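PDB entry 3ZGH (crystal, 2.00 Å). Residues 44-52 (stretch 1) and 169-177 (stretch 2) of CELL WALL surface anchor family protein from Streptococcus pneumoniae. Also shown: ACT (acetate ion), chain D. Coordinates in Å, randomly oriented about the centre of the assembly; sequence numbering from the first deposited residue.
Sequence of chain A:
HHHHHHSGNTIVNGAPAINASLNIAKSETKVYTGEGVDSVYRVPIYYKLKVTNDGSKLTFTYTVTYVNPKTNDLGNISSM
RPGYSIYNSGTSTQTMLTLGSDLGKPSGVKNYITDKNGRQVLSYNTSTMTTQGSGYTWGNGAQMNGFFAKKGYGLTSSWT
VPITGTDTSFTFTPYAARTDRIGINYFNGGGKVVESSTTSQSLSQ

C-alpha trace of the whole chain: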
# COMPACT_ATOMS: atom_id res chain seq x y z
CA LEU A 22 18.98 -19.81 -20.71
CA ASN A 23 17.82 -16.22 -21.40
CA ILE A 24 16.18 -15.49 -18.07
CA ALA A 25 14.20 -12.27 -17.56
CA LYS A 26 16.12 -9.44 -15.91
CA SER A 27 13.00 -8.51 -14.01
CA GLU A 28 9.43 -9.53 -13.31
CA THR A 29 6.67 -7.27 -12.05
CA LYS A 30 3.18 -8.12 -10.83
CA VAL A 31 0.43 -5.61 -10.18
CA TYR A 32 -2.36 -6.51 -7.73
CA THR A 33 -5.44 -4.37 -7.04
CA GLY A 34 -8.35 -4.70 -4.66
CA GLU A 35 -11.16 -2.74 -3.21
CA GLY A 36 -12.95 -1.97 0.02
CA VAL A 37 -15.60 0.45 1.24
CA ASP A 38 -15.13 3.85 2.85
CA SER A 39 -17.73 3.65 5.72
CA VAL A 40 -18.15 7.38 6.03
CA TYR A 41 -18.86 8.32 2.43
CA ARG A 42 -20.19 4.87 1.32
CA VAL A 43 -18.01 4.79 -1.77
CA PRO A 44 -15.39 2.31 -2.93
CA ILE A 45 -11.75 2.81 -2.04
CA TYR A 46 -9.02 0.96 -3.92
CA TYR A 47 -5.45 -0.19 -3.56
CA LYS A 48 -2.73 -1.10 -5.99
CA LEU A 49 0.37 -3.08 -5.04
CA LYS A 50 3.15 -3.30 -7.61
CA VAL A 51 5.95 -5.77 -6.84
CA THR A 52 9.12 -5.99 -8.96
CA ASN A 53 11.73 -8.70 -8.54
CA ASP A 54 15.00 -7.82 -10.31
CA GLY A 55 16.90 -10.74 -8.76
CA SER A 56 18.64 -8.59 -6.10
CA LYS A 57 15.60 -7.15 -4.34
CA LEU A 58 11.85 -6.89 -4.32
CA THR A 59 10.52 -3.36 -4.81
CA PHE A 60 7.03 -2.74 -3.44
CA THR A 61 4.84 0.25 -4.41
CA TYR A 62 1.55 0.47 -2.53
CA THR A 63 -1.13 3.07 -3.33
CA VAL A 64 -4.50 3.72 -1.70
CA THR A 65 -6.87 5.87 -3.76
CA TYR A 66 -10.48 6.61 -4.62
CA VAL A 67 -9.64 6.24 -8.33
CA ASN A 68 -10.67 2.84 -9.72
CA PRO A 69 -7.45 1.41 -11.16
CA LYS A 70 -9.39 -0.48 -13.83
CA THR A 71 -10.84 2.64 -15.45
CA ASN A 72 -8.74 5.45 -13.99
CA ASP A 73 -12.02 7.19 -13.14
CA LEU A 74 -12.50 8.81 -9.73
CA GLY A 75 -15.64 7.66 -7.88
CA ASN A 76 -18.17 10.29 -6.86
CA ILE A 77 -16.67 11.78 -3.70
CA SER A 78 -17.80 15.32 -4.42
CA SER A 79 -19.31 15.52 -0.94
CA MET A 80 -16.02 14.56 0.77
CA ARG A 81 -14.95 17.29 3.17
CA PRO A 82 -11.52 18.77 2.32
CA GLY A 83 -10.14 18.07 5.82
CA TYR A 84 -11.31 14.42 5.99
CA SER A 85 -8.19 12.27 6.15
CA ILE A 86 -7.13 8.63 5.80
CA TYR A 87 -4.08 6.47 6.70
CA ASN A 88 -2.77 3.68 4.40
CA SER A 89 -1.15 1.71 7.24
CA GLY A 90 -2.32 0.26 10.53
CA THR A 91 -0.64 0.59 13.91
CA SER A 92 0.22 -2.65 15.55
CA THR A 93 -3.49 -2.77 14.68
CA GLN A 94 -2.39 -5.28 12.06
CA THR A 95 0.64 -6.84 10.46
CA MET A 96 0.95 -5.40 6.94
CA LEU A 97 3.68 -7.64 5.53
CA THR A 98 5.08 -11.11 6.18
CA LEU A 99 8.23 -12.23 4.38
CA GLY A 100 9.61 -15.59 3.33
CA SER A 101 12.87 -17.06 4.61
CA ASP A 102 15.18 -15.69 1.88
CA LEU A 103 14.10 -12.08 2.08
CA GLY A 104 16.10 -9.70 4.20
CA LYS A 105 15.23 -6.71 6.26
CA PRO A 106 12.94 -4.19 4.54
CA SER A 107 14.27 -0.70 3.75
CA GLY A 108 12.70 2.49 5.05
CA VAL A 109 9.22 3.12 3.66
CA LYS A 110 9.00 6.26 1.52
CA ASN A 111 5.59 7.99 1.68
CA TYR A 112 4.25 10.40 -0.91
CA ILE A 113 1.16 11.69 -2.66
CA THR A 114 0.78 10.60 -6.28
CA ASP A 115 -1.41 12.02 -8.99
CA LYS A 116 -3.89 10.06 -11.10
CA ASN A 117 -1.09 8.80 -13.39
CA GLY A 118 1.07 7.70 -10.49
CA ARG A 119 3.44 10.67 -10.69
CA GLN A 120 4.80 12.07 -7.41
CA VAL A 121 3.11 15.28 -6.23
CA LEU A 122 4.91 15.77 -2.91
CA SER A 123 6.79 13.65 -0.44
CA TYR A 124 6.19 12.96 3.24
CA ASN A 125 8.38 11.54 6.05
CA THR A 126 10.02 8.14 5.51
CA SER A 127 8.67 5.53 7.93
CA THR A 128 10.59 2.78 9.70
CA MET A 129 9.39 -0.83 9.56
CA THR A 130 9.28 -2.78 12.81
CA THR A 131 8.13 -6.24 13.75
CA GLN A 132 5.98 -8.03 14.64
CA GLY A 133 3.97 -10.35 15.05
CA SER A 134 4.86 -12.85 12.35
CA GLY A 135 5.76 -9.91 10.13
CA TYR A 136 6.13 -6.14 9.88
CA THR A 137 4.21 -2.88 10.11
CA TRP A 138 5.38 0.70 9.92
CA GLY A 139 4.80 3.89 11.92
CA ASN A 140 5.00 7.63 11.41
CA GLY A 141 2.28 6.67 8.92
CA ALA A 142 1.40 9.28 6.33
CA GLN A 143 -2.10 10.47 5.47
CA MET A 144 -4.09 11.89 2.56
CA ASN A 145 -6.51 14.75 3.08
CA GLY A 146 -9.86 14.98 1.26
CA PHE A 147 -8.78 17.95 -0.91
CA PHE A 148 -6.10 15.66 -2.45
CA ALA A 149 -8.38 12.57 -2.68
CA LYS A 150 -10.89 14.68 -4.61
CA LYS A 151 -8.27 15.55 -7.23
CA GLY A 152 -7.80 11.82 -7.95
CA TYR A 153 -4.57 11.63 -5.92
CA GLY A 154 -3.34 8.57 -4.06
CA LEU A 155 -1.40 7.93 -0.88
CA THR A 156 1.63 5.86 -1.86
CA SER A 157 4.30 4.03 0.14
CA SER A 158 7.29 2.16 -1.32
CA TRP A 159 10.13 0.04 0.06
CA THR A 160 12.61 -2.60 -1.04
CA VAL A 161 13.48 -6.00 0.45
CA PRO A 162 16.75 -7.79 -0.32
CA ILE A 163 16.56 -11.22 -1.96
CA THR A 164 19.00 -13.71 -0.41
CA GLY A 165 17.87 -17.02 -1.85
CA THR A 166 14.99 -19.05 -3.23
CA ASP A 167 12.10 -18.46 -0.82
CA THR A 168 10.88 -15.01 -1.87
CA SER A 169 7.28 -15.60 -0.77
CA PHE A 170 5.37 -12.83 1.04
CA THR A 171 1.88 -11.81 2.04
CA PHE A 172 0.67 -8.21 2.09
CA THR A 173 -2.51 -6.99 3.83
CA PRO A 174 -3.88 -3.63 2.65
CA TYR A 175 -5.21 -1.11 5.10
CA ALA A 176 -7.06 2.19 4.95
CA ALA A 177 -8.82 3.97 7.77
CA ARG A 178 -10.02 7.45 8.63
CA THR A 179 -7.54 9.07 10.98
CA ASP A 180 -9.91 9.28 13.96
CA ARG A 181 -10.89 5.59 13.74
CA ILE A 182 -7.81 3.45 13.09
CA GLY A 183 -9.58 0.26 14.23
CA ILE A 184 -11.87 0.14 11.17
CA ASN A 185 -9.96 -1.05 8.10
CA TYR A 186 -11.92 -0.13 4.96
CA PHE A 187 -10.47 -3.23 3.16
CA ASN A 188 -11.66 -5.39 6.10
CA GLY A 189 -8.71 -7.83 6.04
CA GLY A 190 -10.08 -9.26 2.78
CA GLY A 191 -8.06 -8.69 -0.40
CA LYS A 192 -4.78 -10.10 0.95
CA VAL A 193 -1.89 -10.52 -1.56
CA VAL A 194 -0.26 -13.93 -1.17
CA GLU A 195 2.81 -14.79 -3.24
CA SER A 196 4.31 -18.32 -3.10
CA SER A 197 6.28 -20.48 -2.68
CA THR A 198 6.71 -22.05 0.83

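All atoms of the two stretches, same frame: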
# COMPACT_ATOMS: atom_id res chain seq x y z
N PRO A 44 -16.54 3.23 -2.91
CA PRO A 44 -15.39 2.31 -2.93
C PRO A 44 -14.09 3.04 -2.66
O PRO A 44 -13.97 4.22 -2.97
CB PRO A 44 -15.38 1.78 -4.37
CG PRO A 44 -16.78 2.01 -4.88
CD PRO A 44 -17.23 3.30 -4.21
N ILE A 45 -13.12 2.32 -2.13
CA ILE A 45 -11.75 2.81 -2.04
C ILE A 45 -10.93 1.65 -2.58
O ILE A 45 -11.34 0.48 -2.45
CB ILE A 45 -11.39 3.20 -0.59
CG1 ILE A 45 -9.99 3.86 -0.52
CG2 ILE A 45 -11.44 2.00 0.36
CD1 ILE A 45 -9.75 4.53 0.83
N TYR A 46 -9.80 1.96 -3.22
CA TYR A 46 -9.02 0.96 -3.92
C TYR A 46 -7.58 0.94 -3.43
O TYR A 46 -7.09 1.95 -2.86
CB TYR A 46 -9.03 1.24 -5.42
CG TYR A 46 -10.43 1.34 -5.99
CD1 TYR A 46 -11.08 0.22 -6.47
CD2 TYR A 46 -11.12 2.58 -6.03
CE1 TYR A 46 -12.38 0.29 -7.00
CE2 TYR A 46 -12.43 2.66 -6.55
CZ TYR A 46 -13.04 1.49 -7.05
OH TYR A 46 -14.32 1.52 -7.56
N TYR A 47 -6.90 -0.19 -3.66
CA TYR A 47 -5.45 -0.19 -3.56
C TYR A 47 -4.83 -0.82 -4.80
O TYR A 47 -5.49 -1.57 -5.57
CB TYR A 47 -4.92 -0.91 -2.32
CG TYR A 47 -5.01 -2.42 -2.41
CD1 TYR A 47 -3.97 -3.16 -3.00
CD2 TYR A 47 -6.14 -3.10 -1.97
CE1 TYR A 47 -4.07 -4.53 -3.13
CE2 TYR A 47 -6.23 -4.48 -2.07
CZ TYR A 47 -5.19 -5.19 -2.67
OH TYR A 47 -5.28 -6.55 -2.78
N LYS A 48 -3.56 -0.47 -5.00
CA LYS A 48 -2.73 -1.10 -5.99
C LYS A 48 -1.43 -1.47 -5.27
O LYS A 48 -0.90 -0.68 -4.47
CB LYS A 48 -2.48 -0.15 -7.14
CG LYS A 48 -1.51 -0.72 -8.20
CD LYS A 48 -1.20 0.31 -9.32
CE LYS A 48 -2.40 0.50 -10.24
NZ LYS A 48 -2.17 1.48 -11.37
N LEU A 49 -0.93 -2.67 -5.54
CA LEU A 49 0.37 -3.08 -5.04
C LEU A 49 1.17 -3.58 -6.25
O LEU A 49 0.77 -4.58 -6.91
CB LEU A 49 0.23 -4.18 -3.99
CG LEU A 49 1.57 -4.63 -3.42
CD1 LEU A 49 2.12 -3.62 -2.41
CD2 LEU A 49 1.45 -6.02 -2.78
N LYS A 50 2.25 -2.88 -6.56
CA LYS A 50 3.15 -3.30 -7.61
C LYS A 50 4.38 -3.91 -6.96
O LYS A 50 4.96 -3.30 -6.05
CB LYS A 50 3.52 -2.08 -8.45
CG LYS A 50 4.53 -2.38 -9.59
CD LYS A 50 4.80 -1.07 -10.37
CE LYS A 50 5.99 -1.21 -11.33
NZ LYS A 50 6.50 0.12 -11.82
N VAL A 51 4.78 -5.11 -7.38
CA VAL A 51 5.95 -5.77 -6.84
C VAL A 51 6.89 -6.22 -7.99
O VAL A 51 6.48 -6.98 -8.90
CB VAL A 51 5.54 -7.01 -6.02
CG1 VAL A 51 6.75 -7.62 -5.29
CG2 VAL A 51 4.41 -6.62 -5.01
N THR A 52 8.11 -5.71 -7.95
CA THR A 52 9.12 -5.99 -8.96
C THR A 52 10.24 -6.78 -8.30
O THR A 52 10.73 -6.41 -7.25
CB THR A 52 9.69 -4.70 -9.54
OG1 THR A 52 8.66 -4.00 -10.25
CG2 THR A 52 10.81 -4.98 -10.55
N SER A 169 8.70 -15.74 -1.03
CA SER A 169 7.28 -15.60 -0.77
C SER A 169 6.99 -14.40 0.15
O SER A 169 7.88 -13.93 0.88
CB SER A 169 6.71 -16.89 -0.19
OG SER A 169 7.26 -17.20 1.09
N PHE A 170 5.76 -13.89 0.12
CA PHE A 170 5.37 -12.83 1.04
C PHE A 170 3.84 -12.82 1.09
O PHE A 170 3.17 -13.40 0.22
CB PHE A 170 5.93 -11.47 0.58
CG PHE A 170 5.33 -10.97 -0.71
CD1 PHE A 170 4.13 -10.25 -0.70
CD2 PHE A 170 5.95 -11.22 -1.93
CE1 PHE A 170 3.57 -9.83 -1.90
CE2 PHE A 170 5.39 -10.81 -3.13
CZ PHE A 170 4.20 -10.11 -3.12
N THR A 171 3.29 -12.17 2.10
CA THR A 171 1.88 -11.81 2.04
C THR A 171 1.79 -10.34 2.42
O THR A 171 2.53 -9.87 3.28
CB THR A 171 1.00 -12.63 3.01
OG1 THR A 171 1.19 -12.15 4.32
CG2 THR A 171 1.30 -14.12 2.94
N PHE A 172 0.88 -9.61 1.78
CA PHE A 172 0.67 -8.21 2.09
C PHE A 172 -0.83 -7.99 2.36
O PHE A 172 -1.68 -8.48 1.60
CB PHE A 172 1.15 -7.33 0.93
CG PHE A 172 0.86 -5.88 1.13
CD1 PHE A 172 1.70 -5.09 1.90
CD2 PHE A 172 -0.28 -5.30 0.57
CE1 PHE A 172 1.42 -3.77 2.11
CE2 PHE A 172 -0.55 -3.97 0.78
CZ PHE A 172 0.30 -3.20 1.56
N THR A 173 -1.14 -7.27 3.44
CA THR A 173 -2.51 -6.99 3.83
C THR A 173 -2.77 -5.48 3.74
O THR A 173 -2.19 -4.68 4.49
CB THR A 173 -2.79 -7.47 5.27
OG1 THR A 173 -2.48 -8.86 5.37
CG2 THR A 173 -4.27 -7.24 5.65
N PRO A 174 -3.61 -5.07 2.80
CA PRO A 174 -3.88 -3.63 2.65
C PRO A 174 -4.68 -3.07 3.80
O PRO A 174 -5.38 -3.80 4.50
CB PRO A 174 -4.70 -3.56 1.35
CG PRO A 174 -5.35 -4.89 1.26
CD PRO A 174 -4.34 -5.88 1.81
N TYR A 175 -4.58 -1.77 3.99
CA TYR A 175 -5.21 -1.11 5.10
C TYR A 175 -5.54 0.33 4.69
O TYR A 175 -4.75 1.00 4.05
CB TYR A 175 -4.28 -1.12 6.30
CG TYR A 175 -4.84 -0.40 7.52
CD1 TYR A 175 -5.52 -1.08 8.52
CD2 TYR A 175 -4.69 0.97 7.66
CE1 TYR A 175 -6.04 -0.39 9.65
CE2 TYR A 175 -5.20 1.65 8.76
CZ TYR A 175 -5.87 0.98 9.74
OH TYR A 175 -6.35 1.72 10.82
N ALA A 176 -6.72 0.79 5.07
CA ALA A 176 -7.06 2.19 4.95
C ALA A 176 -8.05 2.47 6.04
O ALA A 176 -8.92 1.65 6.31
CB ALA A 176 -7.65 2.47 3.59
N ALA A 177 -7.90 3.60 6.72
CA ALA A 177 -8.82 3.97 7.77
C ALA A 177 -8.85 5.48 7.91
O ALA A 177 -7.84 6.15 7.65
CB ALA A 177 -8.39 3.34 9.08
C ACT D . 4.98 -16.06 3.45
O ACT D . 5.79 -16.99 3.69
OXT ACT D . 5.14 -15.01 4.11
CH3 ACT D . 3.87 -16.22 2.43

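Residues 44-52 form one continuous piece of a longer strand. In the second stretch, residues 170-172 are strand. The two strands run nearly antiparallel, with 159° between their N-to-C directions. Their axes come no closer than 10.8 Å. This spacing is too wide for backbone pairing, and no hydrogen bond joins the two stretches. They pack face to face through side chains alone.

The register steps by two residues on each side. Ile45 lies nearest Ala176, Tyr47 nearest Pro174, Leu49 nearest Phe172, and Val51 nearest Phe170. The spacing is uneven. Tyr47 CA is 7.3 Å from Pro174 CA, whereas Val51 CA is 10.6 Å from Phe170 CA. The backbones are closest at the tyrosine-proline pair and farthest apart at Val51 and Phe170.

Alternation explains which residues take part. The extended backbone turns successive side chains to opposite faces. Ile45, Tyr47, Leu49 and Val51 send their CA-to-CB bonds toward the second stretch, and Phe170, Phe172, Pro174 and Ala176 answer them. The other residues make no contact across the stretches. Lys48 and Lys50, which lie between them, are exposed. The CA-to-CB bonds of Thr173, Tyr175 and Ala177 point away from the first stretch. All eight facing residues are buried, and together the two stretches cover 332 Å² of each other's surface.

Two contacts are of the CH-pi kind, in which weakly polarised C-H groups meet the electron-rich face of an aromatic ring. Pro174 CB lies over the face of the Tyr47 ring, 3.9 Å from its centroid and 22° off the normal. The proline ring also brings its CG within 3.5 Å of Tyr47 CE2, the shortest contact between the stretches. The hydroxyl of Tyr47 takes no part in this pairing and is hydrogen-bonded elsewhere in the structure. Leu49 CD1 sits over the face of the Phe172 ring, 4.2 Å from the centroid and only 10° off the normal.

The remaining pairings are plain apolar packing, driven by the exclusion of water and by van der Waals contact. Leu49 uses both methyls against Phe172, since its CD2 also approaches Phe172 CD2 at 3.8 Å. The same CD2 lies 4.4 Å from Phe170 CE1, so this leucine touches two rings. Val51 CG2 is 4.0 Å from Phe170 CZ. Both aliphatic groups meet the Phe170 ring obliquely. At the other end, Ile45 CD1 reaches Ala176 CB at 4.0 Å. Here chi1 and chi2 of the isoleucine are both t, and the extended chain meets the methyl of Ala176.

An acetate ion, probably from the crystallisation liquor, binds beside the second stretch, away from this apolar layer. Ser169 OG is 3.0 Å from acetate O, a hydrogen-bond distance, but this hydroxyl has another acceptor within reach. The acetate methyl, CH3, packs 3.4 Å from Thr171 CG2.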